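Local coordinates for uncharacterized protein DUF305 (Deinococcus radiodurans R1, PDB 3BT5) that is of unknown function but belongs to the DUF305 family of the ferritin clan and folds as a bundle of long helices, at residues 16-27 with 114-125. Residues are numbered along the deposited sequence; the frame is centred on the assembly and turned at random. Where two conformers were deposited one is given.
Sequences FVQHMLQHHAQA and HHQGAVAMTLPM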
ATOM      1  N   PHE A  16       5.277  13.370  -1.917  1.00 13.70           N
ATOM      2  CA  PHE A  16       4.238  12.550  -1.284  1.00 13.81           C
ATOM      3  C   PHE A  16       3.598  11.620  -2.317  1.00 13.11           C
ATOM      4  O   PHE A  16       3.481  10.409  -2.108  1.00 13.68           O
ATOM      5  CB  PHE A  16       3.163  13.441  -0.649  1.00 15.46           C
ATOM      6  CG  PHE A  16       1.965  12.685  -0.202  1.00 16.74           C
ATOM      7  CD1 PHE A  16       2.045  11.828   0.894  1.00 17.34           C
ATOM      8  CD2 PHE A  16       0.776  12.792  -0.897  1.00 20.43           C
ATOM      9  CE1 PHE A  16       0.931  11.079   1.276  1.00 19.35           C
ATOM     10  CE2 PHE A  16      -0.339  12.063  -0.526  1.00 20.76           C
ATOM     11  CZ  PHE A  16      -0.262  11.212   0.581  1.00 20.80           C
ATOM     12  N   VAL A  17       3.192  12.172  -3.456  1.00 12.98           N
ATOM     13  CA  VAL A  17       2.551  11.355  -4.478  1.00 12.87           C
ATOM     14  C   VAL A  17       3.538  10.351  -5.071  1.00 12.98           C
ATOM     15  O   VAL A  17       3.192   9.174  -5.280  1.00 13.83           O
ATOM     16  CB  VAL A  17       1.865  12.246  -5.542  1.00 13.96           C
ATOM     17  CG1 VAL A  17       1.258  11.393  -6.675  1.00 15.88           C
ATOM     18  CG2 VAL A  17       0.756  13.068  -4.867  1.00 16.23           C
ATOM     19  N   GLN A  18       4.768  10.783  -5.339  1.00 12.96           N
ATOM     20  CA  GLN A  18       5.758   9.846  -5.880  1.00 13.72           C
ATOM     21  C   GLN A  18       5.972   8.671  -4.917  1.00 13.57           C
ATOM     22  O   GLN A  18       6.016   7.499  -5.323  1.00 14.74           O
ATOM     23  CB  GLN A  18       7.086  10.550  -6.114  1.00 14.92           C
ATOM     24  CG  GLN A  18       7.052  11.498  -7.305  1.00 15.39           C
ATOM     25  CD  GLN A  18       8.328  12.341  -7.387  1.00 17.02           C
ATOM     26  OE1 GLN A  18       8.954  12.650  -6.358  1.00 18.22           O
ATOM     27  NE2 GLN A  18       8.696  12.752  -8.600  1.00 19.10           N
ATOM     28  N   HIS A  19       6.143   8.989  -3.636  1.00 13.34           N
ATOM     29  CA  HIS A  19       6.375   7.931  -2.661  1.00 13.75           C
ATOM     30  C   HIS A  19       5.171   7.045  -2.474  1.00 13.46           C
ATOM     31  O   HIS A  19       5.311   5.804  -2.358  1.00 13.79           O
ATOM     32  CB  HIS A  19       6.747   8.517  -1.324  1.00 15.36           C
ATOM     33  CG  HIS A  19       8.161   8.992  -1.254  1.00 15.99           C
ATOM     34  ND1 HIS A  19       8.639   9.714  -0.178  1.00 20.34           N
ATOM     35  CD2 HIS A  19       9.203   8.831  -2.098  1.00 20.35           C
ATOM     36  CE1 HIS A  19       9.920   9.984  -0.373  1.00 23.37           C
ATOM     37  NE2 HIS A  19      10.288   9.467  -1.531  1.00 22.98           N
ATOM     38  N   MET A  20       3.971   7.632  -2.438  1.00 12.59           N
ATOM     39  CA  MET A  20       2.783   6.809  -2.216  0.70 12.08           C
ATOM     40  C   MET A  20       2.514   5.895  -3.405  1.00 12.20           C
ATOM     41  O   MET A  20       1.998   4.794  -3.243  1.00 13.19           O
ATOM     42  CB  MET A  20       1.567   7.682  -1.926  0.70 13.94           C
ATOM     43  CG  MET A  20       0.395   6.916  -1.417  0.70 14.28           C
ATOM     44  SD  MET A  20       0.680   6.019   0.140  0.70 15.82           S
ATOM     45  CE  MET A  20       0.951   7.410   1.243  0.70 18.95           C
ATOM     46  N   LEU A  21       2.883   6.335  -4.611  1.00 12.22           N
ATOM     47  CA  LEU A  21       2.648   5.494  -5.781  1.00 14.04           C
ATOM     48  C   LEU A  21       3.500   4.227  -5.646  1.00 13.44           C
ATOM     49  O   LEU A  21       3.021   3.113  -5.903  1.00 15.38           O
ATOM     50  CB  LEU A  21       2.960   6.279  -7.055  1.00 14.35           C
ATOM     51  CG  LEU A  21       2.804   5.525  -8.377  1.00 15.04           C
ATOM     52  CD1 LEU A  21       1.411   4.974  -8.547  1.00 16.14           C
ATOM     53  CD2 LEU A  21       3.139   6.488  -9.524  1.00 16.95           C
ATOM     54  N   GLN A  22       4.752   4.380  -5.237  1.00 13.82           N
ATOM     55  CA  GLN A  22       5.607   3.210  -5.055  1.00 14.92           C
ATOM     56  C   GLN A  22       5.141   2.364  -3.863  1.00 14.39           C
ATOM     57  O   GLN A  22       5.212   1.118  -3.870  1.00 15.20           O
ATOM     58  CB  GLN A  22       7.045   3.673  -4.802  1.00 18.95           C
ATOM     59  CG  GLN A  22       7.739   4.228  -6.018  1.00 22.87           C
ATOM     60  CD  GLN A  22       9.197   4.522  -5.718  1.00 26.51           C
ATOM     61  OE1 GLN A  22       9.913   3.693  -5.142  1.00 27.79           O
ATOM     62  NE2 GLN A  22       9.632   5.709  -6.058  1.00 29.06           N
ATOM     63  N   HIS A  23       4.687   3.028  -2.817  1.00 13.76           N
ATOM     64  CA  HIS A  23       4.198   2.320  -1.623  1.00 12.63           C
ATOM     65  C   HIS A  23       2.983   1.453  -2.001  1.00 14.42           C
ATOM     66  O   HIS A  23       2.923   0.248  -1.686  1.00 15.13           O
ATOM     67  CB  HIS A  23       3.813   3.375  -0.596  1.00 13.68           C
ATOM     68  CG  HIS A  23       3.761   2.877   0.818  1.00 14.77           C
ATOM     69  ND1 HIS A  23       2.675   2.222   1.369  1.00 18.40           N
ATOM     70  CD2 HIS A  23       4.685   2.967   1.804  1.00 15.37           C
ATOM     71  CE1 HIS A  23       2.940   1.915   2.624  1.00 15.14           C
ATOM     72  NE2 HIS A  23       4.154   2.362   2.913  1.00 15.43           N
ATOM     73  N   HIS A  24       2.017   2.036  -2.718  1.00 14.67           N
ATOM     74  CA  HIS A  24       0.865   1.271  -3.158  1.00 14.30           C
ATOM     75  C   HIS A  24       1.279   0.121  -4.062  1.00 14.54           C
ATOM     76  O   HIS A  24       0.673  -0.974  -4.002  1.00 15.98           O
ATOM     77  CB  HIS A  24      -0.087   2.177  -3.931  1.00 14.24           C
ATOM     78  CG  HIS A  24      -1.114   2.871  -3.085  1.00 15.52           C
ATOM     79  ND1 HIS A  24      -0.837   3.449  -1.860  1.00 19.03           N
ATOM     80  CD2 HIS A  24      -2.430   3.097  -3.325  1.00 17.33           C
ATOM     81  CE1 HIS A  24      -1.951   3.983  -1.376  1.00 20.30           C
ATOM     82  NE2 HIS A  24      -2.926   3.791  -2.250  1.00 18.11           N
ATOM     83  N   ALA A  25       2.248   0.348  -4.944  1.00 14.32           N
ATOM     84  CA  ALA A  25       2.634  -0.710  -5.866  1.00 15.21           C
ATOM     85  C   ALA A  25       3.039  -1.973  -5.122  1.00 14.74           C
ATOM     86  O   ALA A  25       2.808  -3.098  -5.607  1.00 16.43           O
ATOM     87  CB  ALA A  25       3.754  -0.265  -6.775  1.00 16.84           C
ATOM     88  N   GLN A  26       3.653  -1.815  -3.946  1.00 14.45           N
ATOM     89  CA  GLN A  26       4.100  -3.005  -3.231  1.00 15.64           C
ATOM     90  C   GLN A  26       2.918  -3.870  -2.758  1.00 16.40           C
ATOM     91  O   GLN A  26       3.056  -5.092  -2.609  1.00 16.39           O
ATOM     92  CB  GLN A  26       4.991  -2.685  -2.042  1.00 14.91           C
ATOM     93  CG  GLN A  26       5.563  -3.975  -1.449  1.00 19.26           C
ATOM     94  CD  GLN A  26       6.396  -3.729  -0.232  1.00 14.41           C
ATOM     95  OE1 GLN A  26       5.888  -3.303   0.802  1.00 17.07           O
ATOM     96  NE2 GLN A  26       7.654  -4.064  -0.326  1.00 19.42           N
ATOM     97  N   ALA A  27       1.776  -3.248  -2.501  1.00 16.56           N
ATOM     98  CA  ALA A  27       0.607  -4.026  -2.081  1.00 17.64           C
ATOM     99  C   ALA A  27       0.295  -5.101  -3.130  1.00 18.70           C
ATOM    100  O   ALA A  27      -0.164  -6.197  -2.817  1.00 18.45           O
ATOM    101  CB  ALA A  27      -0.617  -3.100  -1.830  1.00 21.25           C
ATOM    102  N   HIS A 114       2.250  -2.314   6.383  1.00 14.96           N
ATOM    103  CA  HIS A 114       2.301  -1.516   5.177  1.00 15.06           C
ATOM    104  C   HIS A 114       1.240  -0.409   5.210  1.00 13.80           C
ATOM    105  O   HIS A 114       1.537   0.782   4.990  1.00 14.91           O
ATOM    106  CB  HIS A 114       2.115  -2.470   4.003  1.00 15.46           C
ATOM    107  CG  HIS A 114       1.859  -1.827   2.691  1.00 14.61           C
ATOM    108  ND1 HIS A 114       0.623  -1.340   2.336  1.00 16.70           N
ATOM    109  CD2 HIS A 114       2.680  -1.611   1.628  1.00 17.06           C
ATOM    110  CE1 HIS A 114       0.687  -0.847   1.112  1.00 17.87           C
ATOM    111  NE2 HIS A 114       1.925  -1.003   0.659  1.00 16.73           N
ATOM    112  N   HIS A 115       0.003  -0.779   5.526  1.00 14.39           N
ATOM    113  CA  HIS A 115      -1.070   0.200   5.559  1.00 13.43           C
ATOM    114  C   HIS A 115      -0.897   1.200   6.712  1.00 14.23           C
ATOM    115  O   HIS A 115      -1.228   2.371   6.567  1.00 15.77           O
ATOM    116  CB  HIS A 115      -2.409  -0.534   5.730  1.00 15.33           C
ATOM    117  CG  HIS A 115      -2.977  -1.088   4.453  1.00 14.88           C
ATOM    118  ND1 HIS A 115      -2.191  -1.453   3.369  1.00 16.35           N
ATOM    119  CD2 HIS A 115      -4.262  -1.311   4.082  1.00 17.16           C
ATOM    120  CE1 HIS A 115      -2.980  -1.860   2.382  1.00 17.51           C
ATOM    121  NE2 HIS A 115      -4.245  -1.801   2.797  1.00 17.91           N
ATOM    122  N   GLN A 116      -0.392   0.748   7.851  1.00 14.85           N
ATOM    123  CA  GLN A 116      -0.094   1.670   8.947  1.00 15.63           C
ATOM    124  C   GLN A 116       0.931   2.699   8.500  1.00 15.20           C
ATOM    125  O   GLN A 116       0.824   3.864   8.859  1.00 16.27           O
ATOM    126  CB  GLN A 116       0.375   0.912  10.201  1.00 16.99           C
ATOM    127  CG  GLN A 116      -0.744   0.064  10.795  1.00 18.28           C
ATOM    128  CD  GLN A 116      -0.268  -0.902  11.854  1.00 19.65           C
ATOM    129  OE1 GLN A 116       0.863  -1.372  11.805  1.00 21.89           O
ATOM    130  NE2 GLN A 116      -1.154  -1.247  12.791  1.00 23.45           N
ATOM    131  N   GLY A 117       1.934   2.284   7.736  1.00 15.46           N
ATOM    132  CA  GLY A 117       2.920   3.255   7.247  1.00 15.15           C
ATOM    133  C   GLY A 117       2.288   4.240   6.279  1.00 14.48           C
ATOM    134  O   GLY A 117       2.579   5.444   6.337  1.00 15.59           O
ATOM    135  N   ALA A 118       1.401   3.757   5.406  1.00 14.17           N
ATOM    136  CA  ALA A 118       0.696   4.654   4.469  1.00 15.16           C
ATOM    137  C   ALA A 118      -0.102   5.699   5.258  1.00 14.81           C
ATOM    138  O   ALA A 118      -0.066   6.894   4.936  1.00 15.84           O
ATOM    139  CB  ALA A 118      -0.217   3.872   3.503  1.00 16.42           C
ATOM    140  N   VAL A 119      -0.822   5.267   6.289  1.00 15.13           N
ATOM    141  CA  VAL A 119      -1.603   6.239   7.061  1.00 15.40           C
ATOM    142  C   VAL A 119      -0.671   7.284   7.686  1.00 15.83           C
ATOM    143  O   VAL A 119      -0.946   8.495   7.670  1.00 17.31           O
ATOM    144  CB  VAL A 119      -2.451   5.522   8.134  1.00 17.38           C
ATOM    145  CG1 VAL A 119      -3.103   6.539   9.095  1.00 19.10           C
ATOM    146  CG2 VAL A 119      -3.530   4.705   7.445  1.00 18.95           C
ATOM    147  N   ALA A 120       0.441   6.830   8.235  1.00 16.83           N
ATOM    148  CA  ALA A 120       1.379   7.720   8.912  1.00 17.02           C
ATOM    149  C   ALA A 120       2.055   8.726   7.956  1.00 18.50           C
ATOM    150  O   ALA A 120       2.416   9.839   8.350  1.00 23.56           O
ATOM    151  CB  ALA A 120       2.410   6.892   9.662  1.00 19.54           C
ATOM    152  N   MET A 121       2.240   8.335   6.695  1.00 17.37           N
ATOM    153  CA  MET A 121       2.766   9.219   5.644  0.50 17.30           C
ATOM    154  C   MET A 121       1.720  10.249   5.226  1.00 18.50           C
ATOM    155  O   MET A 121       2.041  11.354   4.772  1.00 21.42           O
ATOM    156  CB  MET A 121       3.169   8.381   4.413  0.50 16.34           C
ATOM    157  CG  MET A 121       4.316   7.397   4.688  0.50 14.99           C
ATOM    158  SD  MET A 121       4.651   6.114   3.463  0.50 16.28           S
ATOM    159  CE  MET A 121       5.087   7.065   1.997  0.50 20.75           C
ATOM    160  N   THR A 122       0.460   9.872   5.357  1.00 17.59           N
ATOM    161  CA  THR A 122      -0.608  10.652   4.762  1.00 18.76           C
ATOM    162  C   THR A 122      -1.220  11.686   5.690  1.00 19.86           C
ATOM    163  O   THR A 122      -1.617  12.773   5.243  1.00 21.28           O
ATOM    164  CB  THR A 122      -1.651   9.720   4.178  1.00 20.24           C
ATOM    165  OG1 THR A 122      -0.998   8.863   3.229  1.00 19.26           O
ATOM    166  CG2 THR A 122      -2.726  10.496   3.493  1.00 22.58           C
ATOM    167  N   LEU A 123      -1.263  11.387   6.979  1.00 21.13           N
ATOM    168  CA  LEU A 123      -1.886  12.318   7.929  1.00 22.59           C
ATOM    169  C   LEU A 123      -1.359  13.749   7.841  1.00 23.46           C
ATOM    170  O   LEU A 123      -2.156  14.687   7.866  1.00 26.08           O
ATOM    171  CB  LEU A 123      -1.805  11.769   9.358  1.00 26.83           C
ATOM    172  CG  LEU A 123      -2.723  10.568   9.582  1.00 25.29           C
ATOM    173  CD1 LEU A 123      -2.463   9.948  10.956  1.00 32.32           C
ATOM    174  CD2 LEU A 123      -4.210  10.907   9.389  1.00 29.02           C
ATOM    175  N   PRO A 124      -0.026  13.925   7.744  1.00 28.18           N
ATOM    176  CA  PRO A 124       0.494  15.301   7.618  1.00 28.62           C
ATOM    177  C   PRO A 124       0.019  16.061   6.374  1.00 29.54           C
ATOM    178  O   PRO A 124       0.024  17.303   6.374  1.00 31.08           O
ATOM    179  CB  PRO A 124       2.017  15.089   7.583  1.00 30.82           C
ATOM    180  CG  PRO A 124       2.221  13.778   8.327  1.00 31.34           C
ATOM    181  CD  PRO A 124       1.075  12.944   7.813  1.00 27.16           C
ATOM    182  N   MET A 125      -0.391  15.339   5.330  1.00 26.99           N
ATOM    183  CA  MET A 125      -0.882  15.984   4.112  1.00 29.41           C
ATOM    184  C   MET A 125      -2.324  16.459   4.243  1.00 31.49           C
ATOM    185  O   MET A 125      -2.828  17.166   3.366  1.00 35.76           O
ATOM    186  CB  MET A 125      -0.714  15.073   2.886  1.00 26.23           C
ATOM    187  CG  MET A 125       0.712  14.569   2.725  1.00 27.52           C
ATOM    188  SD  MET A 125       1.880  15.893   2.351  1.00 29.62           S
ATOM    189  CE  MET A 125       0.905  16.715   1.116  1.00 27.64           C
TER
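His114 NE2 donates a nearly straight hydrogen bond to the backbone O of His23, at 2.8 Å and 164°. The acceptor lies close to the plane of the His114 ring, but the N-H reaches the carbonyl from above its plane. His23 CE1 sits over the centre of that ring, with the two imidazole planes 37° apart. The His23 ring is a knob among His114, Gly117, Ala118 and Met121. At the other end, Met125 CG makes a CH-pi contact over one face of Phe16, 3.6 Å from the ring centroid. Thr122 OG1 meets the edge of the same ring, 3.5 Å from CE1.

Thr122 OG1 is held by a hydrogen bond to Ala118 O, one turn back in its own helix. A chi1 of 168° turns the His114 ring toward helix 11-37 and brings NE2 to the His23 carbonyl. Its ND1 shares a hydrogen bond with His115 ND1. Further out, His115 NE2 pairs with Glu148, and His23 NE2 with Met84 O. Replacing His114 by an alanine removes the imidazole, which would probably leave His23 O without this donor, open a gap beside His23 CE1 and deprive His115 ND1 of its partner.

Helices 11-37 and 100-122 run antiparallel here, in the buried middle of an all-helical bundle, consistent with the ferritin clan. Helix 41-68 touches Ala27, and helix 132-158 packs on His115 and Thr122.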